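Local coordinates for protein flavin-containing monooxygenase (Allium sativum, PDB 6WPU) that probably oxidises the sulfur of S-allyl-L-cysteine to the sulfoxide, using a bound flavin-adenine dinucleotide as its cofactor, at residues R95-F100 and E415-L420; K340-P345 and N397-D402. All coordinates share one frame; numbering follows the deposited sequence.

Interaction 1. Residues R95-F100 and E415-L420. With FAD (flavin-adenine dinucleotide), chain B.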
loop_
_atom_site.group_PDB
_atom_site.type_symbol
_atom_site.label_atom_id
_atom_site.label_comp_id
_atom_site.label_asym_id
_atom_site.label_seq_id
_atom_site.Cartn_x
_atom_site.Cartn_y
_atom_site.Cartn_z
ATOM N N ARG A 95 5.647 -11.207 10.992
ATOM C CA ARG A 95 4.221 -11.478 10.862
ATOM C C ARG A 95 3.446 -11.050 12.110
ATOM O O ARG A 95 2.266 -10.694 11.999
ATOM C CB ARG A 95 3.993 -12.959 10.539
ATOM C CG ARG A 95 4.446 -13.932 11.627
ATOM C CD ARG A 95 4.498 -15.369 11.098
ATOM N NE ARG A 95 3.181 -15.892 10.726
ATOM C CZ ARG A 95 2.977 -16.875 9.848
ATOM N NH1 ARG A 95 4.004 -17.433 9.211
ATOM N NH2 ARG A 95 1.739 -17.294 9.589
ATOM N N GLU A 96 4.082 -11.050 13.293
ATOM C CA GLU A 96 3.383 -10.607 14.500
ATOM C C GLU A 96 2.942 -9.155 14.379
ATOM O O GLU A 96 1.859 -8.784 14.848
ATOM C CB GLU A 96 4.259 -10.781 15.748
ATOM C CG GLU A 96 4.699 -12.214 16.065
ATOM C CD GLU A 96 5.996 -12.601 15.345
ATOM O OE1 GLU A 96 6.628 -11.717 14.721
ATOM O OE2 GLU A 96 6.378 -13.790 15.408
ATOM N N VAL A 97 3.770 -8.321 13.744
ATOM C CA VAL A 97 3.482 -6.894 13.606
ATOM C C VAL A 97 2.335 -6.657 12.630
ATOM O O VAL A 97 1.542 -5.726 12.813
ATOM C CB VAL A 97 4.771 -6.156 13.179
ATOM C CG1 VAL A 97 4.475 -4.908 12.347
ATOM C CG2 VAL A 97 5.578 -5.790 14.381
ATOM N N MET A 98 2.210 -7.502 11.603
ATOM C CA MET A 98 1.308 -7.244 10.484
ATOM C C MET A 98 -0.161 -7.537 10.767
ATOM O O MET A 98 -1.023 -6.997 10.066
ATOM C CB MET A 98 1.714 -8.083 9.281
ATOM C CG MET A 98 2.949 -7.620 8.578
ATOM S SD MET A 98 3.345 -8.767 7.247
ATOM C CE MET A 98 1.874 -8.731 6.229
ATOM N N GLY A 99 -0.471 -8.400 11.730
ATOM C CA GLY A 99 -1.833 -8.895 11.858
ATOM C C GLY A 99 -2.817 -7.854 12.368
ATOM O O GLY A 99 -2.474 -6.935 13.106
ATOM N N PHE A 100 -4.073 -8.006 11.952
ATOM C CA PHE A 100 -5.163 -7.271 12.584
ATOM C C PHE A 100 -5.125 -7.424 14.105
ATOM O O PHE A 100 -4.713 -8.457 14.646
ATOM C CB PHE A 100 -6.503 -7.751 12.037
ATOM C CG PHE A 100 -6.711 -7.415 10.580
ATOM C CD1 PHE A 100 -6.878 -6.103 10.186
ATOM C CD2 PHE A 100 -6.750 -8.412 9.617
ATOM C CE1 PHE A 100 -7.071 -5.786 8.865
ATOM C CE2 PHE A 100 -6.945 -8.111 8.293
ATOM C CZ PHE A 100 -7.100 -6.791 7.902
ATOM N N GLU A 415 0.003 -2.179 21.086
ATOM C CA GLU A 415 0.831 -2.834 22.089
ATOM C C GLU A 415 2.262 -2.302 22.024
ATOM O O GLU A 415 2.761 -1.919 20.960
ATOM C CB GLU A 415 0.830 -4.354 21.883
ATOM C CG GLU A 415 -0.527 -5.016 21.666
ATOM C CD GLU A 415 -0.893 -5.118 20.187
ATOM O OE1 GLU A 415 -0.571 -4.177 19.426
ATOM O OE2 GLU A 415 -1.484 -6.145 19.778
ATOM N N GLU A 416 2.928 -2.287 23.182
ATOM C CA GLU A 416 4.304 -1.793 23.231
ATOM C C GLU A 416 5.246 -2.691 22.445
ATOM O O GLU A 416 6.144 -2.197 21.751
ATOM C CB GLU A 416 4.784 -1.667 24.678
ATOM C CG GLU A 416 4.433 -0.348 25.322
ATOM C CD GLU A 416 3.068 -0.373 25.971
ATOM O OE1 GLU A 416 2.478 -1.473 26.044
ATOM O OE2 GLU A 416 2.595 0.703 26.406
ATOM N N TRP A 417 5.066 -4.013 22.544
ATOM C CA TRP A 417 5.904 -4.921 21.771
ATOM C C TRP A 417 5.787 -4.648 20.272
ATOM O O TRP A 417 6.751 -4.852 19.527
ATOM C CB TRP A 417 5.552 -6.381 22.094
ATOM C CG TRP A 417 4.173 -6.813 21.674
ATOM C CD1 TRP A 417 3.091 -6.979 22.485
ATOM C CD2 TRP A 417 3.726 -7.140 20.336
ATOM N NE1 TRP A 417 1.999 -7.382 21.744
ATOM C CE2 TRP A 417 2.361 -7.487 20.426
ATOM C CE3 TRP A 417 4.352 -7.177 19.077
ATOM C CZ2 TRP A 417 1.604 -7.853 19.305
ATOM C CZ3 TRP A 417 3.599 -7.531 17.961
ATOM C CH2 TRP A 417 2.239 -7.870 18.085
ATOM N N ARG A 418 4.628 -4.165 19.816
ATOM C CA ARG A 418 4.442 -3.926 18.390
ATOM C C ARG A 418 5.164 -2.661 17.956
ATOM O O ARG A 418 5.754 -2.625 16.868
ATOM C CB ARG A 418 2.949 -3.854 18.044
ATOM C CG ARG A 418 2.635 -4.210 16.578
ATOM C CD ARG A 418 1.176 -3.919 16.191
ATOM N NE ARG A 418 0.175 -4.794 16.804
ATOM C CZ ARG A 418 -0.519 -5.726 16.148
ATOM N NH1 ARG A 418 -0.306 -5.917 14.847
ATOM N NH2 ARG A 418 -1.437 -6.462 16.788
ATOM N N ARG A 419 5.146 -1.623 18.798
ATOM C CA ARG A 419 5.963 -0.445 18.522
ATOM C C ARG A 419 7.437 -0.816 18.464
ATOM O O ARG A 419 8.162 -0.401 17.550
ATOM C CB ARG A 419 5.724 0.633 19.578
ATOM C CG ARG A 419 4.441 1.456 19.401
ATOM C CD ARG A 419 4.302 2.421 20.559
ATOM N NE ARG A 419 3.105 3.261 20.505
ATOM C CZ ARG A 419 3.086 4.480 19.976
ATOM N NH1 ARG A 419 4.191 4.987 19.434
ATOM N NH2 ARG A 419 1.966 5.183 19.970
ATOM N N LEU A 420 7.893 -1.621 19.429
ATOM C CA LEU A 420 9.307 -1.967 19.505
ATOM C C LEU A 420 9.726 -2.871 18.346
ATOM O O LEU A 420 10.820 -2.707 17.791
ATOM C CB LEU A 420 9.613 -2.623 20.853
ATOM C CG LEU A 420 9.456 -1.728 22.085
ATOM C CD1 LEU A 420 9.648 -2.529 23.365
ATOM C CD2 LEU A 420 10.417 -0.539 22.023
HETATM P PA FAD B . -5.188 -3.496 -2.317
HETATM O O1A FAD B . -4.470 -4.748 -1.811
HETATM O O2A FAD B . -4.750 -2.830 -3.523
HETATM O O5B FAD B . -6.643 -3.756 -2.643
HETATM C C5B FAD B . -7.553 -2.899 -3.321
HETATM C C4B FAD B . -8.719 -3.710 -3.930
HETATM O O4B FAD B . -9.718 -2.921 -4.515
HETATM C C3B FAD B . -8.263 -4.694 -4.974
HETATM O O3B FAD B . -8.748 -5.968 -4.702
HETATM C C2B FAD B . -8.844 -4.187 -6.246
HETATM O O2B FAD B . -9.147 -5.189 -7.150
HETATM C C1B FAD B . -10.078 -3.496 -5.742
HETATM N N9A FAD B . -10.553 -2.438 -6.603
HETATM C C8A FAD B . -9.776 -1.417 -7.137
HETATM N N7A FAD B . -10.539 -0.614 -7.890
HETATM C C5A FAD B . -11.851 -1.093 -7.901
HETATM C C6A FAD B . -13.038 -0.685 -8.505
HETATM N N6A FAD B . -13.089 0.491 -9.342
HETATM N N1A FAD B . -14.170 -1.379 -8.288
HETATM C C2A FAD B . -14.182 -2.495 -7.514
HETATM N N3A FAD B . -13.054 -2.936 -6.909
HETATM C C4A FAD B . -11.883 -2.263 -7.082
HETATM N N1 FAD B . 2.117 -4.556 3.901
HETATM C C2 FAD B . 2.446 -5.445 4.984
HETATM O O2 FAD B . 1.697 -5.453 6.109
HETATM N N3 FAD B . 3.584 -6.219 4.936
HETATM C C4 FAD B . 4.381 -6.215 3.810
HETATM O O4 FAD B . 5.499 -6.978 3.726
HETATM C C4X FAD B . 3.956 -5.505 2.588
HETATM N N5 FAD B . 4.634 -5.700 1.391
HETATM C C5X FAD B . 4.188 -5.050 0.245
HETATM C C6 FAD B . 4.881 -5.236 -0.961
HETATM C C7 FAD B . 4.424 -4.598 -2.108
HETATM C C7M FAD B . 5.182 -4.796 -3.394
HETATM C C8 FAD B . 3.299 -3.778 -2.065
HETATM C C8M FAD B . 2.792 -3.070 -3.281
HETATM C C9 FAD B . 2.609 -3.588 -0.863
HETATM C C9A FAD B . 3.051 -4.222 0.289
HETATM N N10 FAD B . 2.331 -4.040 1.520
HETATM C C10 FAD B . 2.774 -4.687 2.681
HETATM C "C1'" FAD B . 1.170 -3.138 1.575
HETATM C "C2'" FAD B . -0.167 -3.609 1.044
HETATM O "O2'" FAD B . -0.629 -2.683 0.149
HETATM C "C3'" FAD B . -1.093 -3.617 2.239
HETATM O "O3'" FAD B . -0.647 -4.699 2.961
HETATM C "C4'" FAD B . -2.573 -3.812 1.929
HETATM O "O4'" FAD B . -2.679 -4.891 1.074
HETATM C "C5'" FAD B . -3.324 -2.598 1.373
HETATM O "O5'" FAD B . -4.490 -3.172 0.857
HETATM P P FAD B . -5.735 -2.476 0.166
HETATM O O1P FAD B . -7.075 -3.247 0.470
HETATM O O2P FAD B . -5.623 -0.956 0.582
HETATM O O3P FAD B . -5.221 -2.314 -1.388
HETATM O O HOH W 1 -2.308 -9.263 15.757
#
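Arg418 reaches from helix 416-431 to Val97 and Gly99, at and just past the end of the short helix 95-98, and hydrogen-bonds to their carbonyls. Its CB lies over one face of the Trp417 ring, near the rim. CG stands anti to the backbone N (chi1 -155°) and touches Val97 CG2 at 4.0 Å, the two side chains crossing at a slant. CD passes Val97 O. The chain then bends at chi3 and brings the guanidinium to the carbonyls. NH1 donates twice. Its bond to Val97 O is 2.8 Å long and comes from above the carbonyl plane, away from a lone pair. Its bond to Gly99 O, 3.0 Å, lies in the carbonyl plane on a lone pair. NE and NH2 grip the carboxylate of Glu415 side-on. Arg418 NE meets Glu415 OE1 at 2.8 Å. Arg418 NH2 meets Glu415 OE2 at 3.0 Å, and both bonds are nearly straight. This salt bridge holds the guanidinium against turning. NH2 also donates to a water that in turn donates to Phe100 O. With an alanine here, the carbonyls of Val97 and Gly99 are likely to lose this donor, and the Glu415 carboxylate its charged mate. Trp417 fills the flank. Its CH2 edge points at Glu96 O, 3.4 Å away and in the ring plane, and CZ3 touches Glu96 CB. The carboxylate of Glu96 turns elsewhere, to a salt bridge with Arg116. On the flavin side, Met98 SD accepts a weak hydrogen bond from FAD N3 at 3.4 Å. The contact thus ties a helix from late in the chain to a helix end bordering the flavin site, where an arginine binds the carbonyls at and just beyond the C-terminal end of helix 95-98.

Interaction 2. Residues K340-P345 and N397-D402; sequences KIVPFP and NQFDYD. With FAD (flavin-adenine dinucleotide), chain B.
Gln398 holds CG between its backbone N and carbonyl carbon (chi1 75°), and beyond CG its chain runs extended (chi2 173°). This carries the amide from the first turn of helix 398-409 to the backbone of Val342. Gln398 OE1 accepts a hydrogen bond from Val342 N at 2.8 Å. The bond is almost straight, at 171°, and the donor is tilted slightly from the carbonyl plane. The same oxygen, Gln398 OE1, lies 3.5 Å from Ile341 CA and touches Val342 CG2. The Val342 and Gln398 side chains cross at about a right angle. Val342 CG2 also meets Phe399 CZ at 3.9 Å. The Phe399 ring is backed by its neighbour, since Gln398 CG sits over the ring centre. Tyr422 of helix 416-431 meets the ring edge-to-face.

Past Val342, which is the N-cap residue of helix 343-358, the chain turns to the cofactor. Pro343 CD is 3.2 Å from FAD O2, and its CG reaches FAD O3'. Phe344 CE1 comes to 3.3 Å from FAD O3'. Both residues belong to the FAD pocket.

The chemistry is mixed. One buried amide oxygen takes up a backbone N-H just ahead of a helix, and apolar carbons pack beside it. Gln398 probably acts from a second shell, helping to position the backbone that leads to Pro343 and Phe344 at the flavin.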
loop_
_atom_site.group_PDB
_atom_site.type_symbol
_atom_site.label_atom_id
_atom_site.label_comp_id
_atom_site.label_asym_id
_atom_site.label_seq_id
_atom_site.Cartn_x
_atom_site.Cartn_y
_atom_site.Cartn_z
ATOM N N LYS A 340 4.043 4.234 4.252
ATOM C CA LYS A 340 5.103 3.930 5.217
ATOM C C LYS A 340 4.498 3.484 6.551
ATOM O O LYS A 340 4.921 3.901 7.634
ATOM C CB LYS A 340 6.069 5.112 5.398
ATOM C CG LYS A 340 7.132 5.227 4.288
ATOM C CD LYS A 340 8.212 4.146 4.397
ATOM C CE LYS A 340 9.256 4.262 3.274
ATOM N NZ LYS A 340 10.429 3.332 3.420
ATOM N N ILE A 341 3.498 2.600 6.466
ATOM C CA ILE A 341 2.729 2.185 7.634
ATOM C C ILE A 341 2.674 0.667 7.693
ATOM O O ILE A 341 2.843 -0.026 6.687
ATOM C CB ILE A 341 1.282 2.731 7.611
ATOM C CG1 ILE A 341 0.554 2.184 6.370
ATOM C CG2 ILE A 341 1.275 4.246 7.656
ATOM C CD1 ILE A 341 -0.913 2.375 6.373
ATOM N N VAL A 342 2.380 0.163 8.890
ATOM C CA VAL A 342 1.864 -1.193 9.063
ATOM C C VAL A 342 0.381 -1.162 8.706
ATOM O O VAL A 342 -0.429 -0.657 9.493
ATOM C CB VAL A 342 2.092 -1.692 10.498
ATOM C CG1 VAL A 342 1.660 -3.141 10.627
ATOM C CG2 VAL A 342 3.559 -1.517 10.878
ATOM N N PRO A 343 -0.025 -1.690 7.547
ATOM C CA PRO A 343 -1.357 -1.365 7.014
ATOM C C PRO A 343 -2.558 -2.035 7.677
ATOM O O PRO A 343 -3.589 -1.370 7.804
ATOM C CB PRO A 343 -1.257 -1.787 5.542
ATOM C CG PRO A 343 -0.170 -2.805 5.507
ATOM C CD PRO A 343 0.812 -2.405 6.568
ATOM N N PHE A 344 -2.477 -3.317 8.061
ATOM C CA PHE A 344 -3.687 -4.020 8.490
ATOM C C PHE A 344 -4.277 -3.405 9.755
ATOM O O PHE A 344 -5.473 -3.065 9.745
ATOM C CB PHE A 344 -3.435 -5.531 8.673
ATOM C CG PHE A 344 -3.046 -6.283 7.403
ATOM C CD1 PHE A 344 -3.081 -5.677 6.158
ATOM C CD2 PHE A 344 -2.639 -7.610 7.477
ATOM C CE1 PHE A 344 -2.716 -6.371 4.997
ATOM C CE2 PHE A 344 -2.262 -8.320 6.329
ATOM C CZ PHE A 344 -2.308 -7.695 5.077
ATOM N N PRO A 345 -3.523 -3.203 10.849
ATOM C CA PRO A 345 -4.136 -2.566 12.026
ATOM C C PRO A 345 -4.542 -1.120 11.782
ATOM O O PRO A 345 -5.544 -0.672 12.352
ATOM C CB PRO A 345 -3.053 -2.683 13.114
ATOM C CG PRO A 345 -1.785 -2.890 12.389
ATOM C CD PRO A 345 -2.119 -3.585 11.104
ATOM N N ASN A 397 5.249 8.718 12.955
ATOM C CA ASN A 397 4.289 8.767 14.052
ATOM C C ASN A 397 3.064 7.901 13.789
ATOM O O ASN A 397 1.974 8.211 14.276
ATOM C CB ASN A 397 3.858 10.208 14.329
ATOM N N GLN A 398 3.231 6.793 13.053
ATOM C CA GLN A 398 2.069 6.032 12.592
ATOM C C GLN A 398 1.293 5.415 13.751
ATOM O O GLN A 398 0.065 5.308 13.685
ATOM C CB GLN A 398 2.495 4.939 11.622
ATOM C CG GLN A 398 3.162 3.776 12.306
ATOM C CD GLN A 398 3.422 2.655 11.363
ATOM O OE1 GLN A 398 2.530 1.849 11.076
ATOM N NE2 GLN A 398 4.646 2.602 10.836
ATOM N N PHE A 399 1.981 4.987 14.810
ATOM C CA PHE A 399 1.272 4.366 15.919
ATOM C C PHE A 399 0.634 5.397 16.831
ATOM O O PHE A 399 -0.336 5.072 17.521
ATOM C CB PHE A 399 2.210 3.452 16.710
ATOM C CG PHE A 399 2.771 2.329 15.893
ATOM C CD1 PHE A 399 1.922 1.402 15.300
ATOM C CD2 PHE A 399 4.144 2.208 15.694
ATOM C CE1 PHE A 399 2.423 0.368 14.541
ATOM C CE2 PHE A 399 4.654 1.179 14.928
ATOM C CZ PHE A 399 3.794 0.257 14.350
ATOM N N ASP A 400 1.160 6.627 16.844
ATOM C CA ASP A 400 0.450 7.725 17.491
ATOM C C ASP A 400 -0.839 8.043 16.747
ATOM O O ASP A 400 -1.862 8.357 17.370
ATOM C CB ASP A 400 1.339 8.964 17.552
ATOM C CG ASP A 400 2.602 8.739 18.369
ATOM O OD1 ASP A 400 2.575 7.888 19.286
ATOM O OD2 ASP A 400 3.615 9.416 18.089
ATOM N N TYR A 401 -0.793 7.983 15.410
ATOM C CA TYR A 401 -2.000 8.126 14.608
ATOM C C TYR A 401 -2.991 7.009 14.917
ATOM O O TYR A 401 -4.177 7.268 15.170
ATOM C CB TYR A 401 -1.632 8.141 13.123
ATOM C CG TYR A 401 -2.818 8.120 12.190
ATOM C CD1 TYR A 401 -3.217 6.942 11.575
ATOM C CD2 TYR A 401 -3.541 9.275 11.923
ATOM C CE1 TYR A 401 -4.294 6.912 10.709
ATOM C CE2 TYR A 401 -4.640 9.255 11.062
ATOM C CZ TYR A 401 -5.013 8.068 10.462
ATOM O OH TYR A 401 -6.103 8.039 9.600
ATOM N N ASP A 402 -2.521 5.755 14.881
ATOM C CA ASP A 402 -3.359 4.626 15.282
ATOM C C ASP A 402 -3.966 4.853 16.662
ATOM O O ASP A 402 -5.166 4.643 16.865
ATOM C CB ASP A 402 -2.547 3.330 15.291
ATOM C CG ASP A 402 -2.216 2.818 13.901
ATOM O OD1 ASP A 402 -2.770 3.319 12.896
ATOM O OD2 ASP A 402 -1.390 1.888 13.827
HETATM P PA FAD B . -5.188 -3.496 -2.317
HETATM O O1A FAD B . -4.470 -4.748 -1.811
HETATM O O2A FAD B . -4.750 -2.830 -3.523
HETATM O O5B FAD B . -6.643 -3.756 -2.643
HETATM C C5B FAD B . -7.553 -2.899 -3.321
HETATM C C4B FAD B . -8.719 -3.710 -3.930
HETATM O O4B FAD B . -9.718 -2.921 -4.515
HETATM C C3B FAD B . -8.263 -4.694 -4.974
HETATM O O3B FAD B . -8.748 -5.968 -4.702
HETATM C C2B FAD B . -8.844 -4.187 -6.246
HETATM O O2B FAD B . -9.147 -5.189 -7.150
HETATM C C1B FAD B . -10.078 -3.496 -5.742
HETATM N N9A FAD B . -10.553 -2.438 -6.603
HETATM C C8A FAD B . -9.776 -1.417 -7.137
HETATM N N7A FAD B . -10.539 -0.614 -7.890
HETATM C C5A FAD B . -11.851 -1.093 -7.901
HETATM C C6A FAD B . -13.038 -0.685 -8.505
HETATM N N6A FAD B . -13.089 0.491 -9.342
HETATM N N1A FAD B . -14.170 -1.379 -8.288
HETATM C C2A FAD B . -14.182 -2.495 -7.514
HETATM N N3A FAD B . -13.054 -2.936 -6.909
HETATM C C4A FAD B . -11.883 -2.263 -7.082
HETATM N N1 FAD B . 2.117 -4.556 3.901
HETATM C C2 FAD B . 2.446 -5.445 4.984
HETATM O O2 FAD B . 1.697 -5.453 6.109
HETATM N N3 FAD B . 3.584 -6.219 4.936
HETATM C C4 FAD B . 4.381 -6.215 3.810
HETATM O O4 FAD B . 5.499 -6.978 3.726
HETATM C C4X FAD B . 3.956 -5.505 2.588
HETATM N N5 FAD B . 4.634 -5.700 1.391
HETATM C C5X FAD B . 4.188 -5.050 0.245
HETATM C C6 FAD B . 4.881 -5.236 -0.961
HETATM C C7 FAD B . 4.424 -4.598 -2.108
HETATM C C7M FAD B . 5.182 -4.796 -3.394
HETATM C C8 FAD B . 3.299 -3.778 -2.065
HETATM C C8M FAD B . 2.792 -3.070 -3.281
HETATM C C9 FAD B . 2.609 -3.588 -0.863
HETATM C C9A FAD B . 3.051 -4.222 0.289
HETATM N N10 FAD B . 2.331 -4.040 1.520
HETATM C C10 FAD B . 2.774 -4.687 2.681
HETATM C "C1'" FAD B . 1.170 -3.138 1.575
HETATM C "C2'" FAD B . -0.167 -3.609 1.044
HETATM O "O2'" FAD B . -0.629 -2.683 0.149
HETATM C "C3'" FAD B . -1.093 -3.617 2.239
HETATM O "O3'" FAD B . -0.647 -4.699 2.961
HETATM C "C4'" FAD B . -2.573 -3.812 1.929
HETATM O "O4'" FAD B . -2.679 -4.891 1.074
HETATM C "C5'" FAD B . -3.324 -2.598 1.373
HETATM O "O5'" FAD B . -4.490 -3.172 0.857
HETATM P P FAD B . -5.735 -2.476 0.166
HETATM O O1P FAD B . -7.075 -3.247 0.470
HETATM O O2P FAD B . -5.623 -0.956 0.582
HETATM O O3P FAD B . -5.221 -2.314 -1.388
#

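Interactions 1 and 2 lie side by side, their centres about 10 Å apart, and both reach FAD. Met98 of interaction 1 and Pro343 of interaction 2 converge on the same flavin oxygen, O2. The two segments nearest the cofactor pack on each other: Met98 O is 3.1 Å from Phe344 CD2, and Phe100 CE1 is 3.3 Å from Phe344 O. On the far side, consecutive helices 398-409 and 416-431 are joined by a salt bridge, with Arg419 NH2 2.9 Å from Asp400 OD1. Together, helices from late in the chain back two separate segments of the FAD pocket wall.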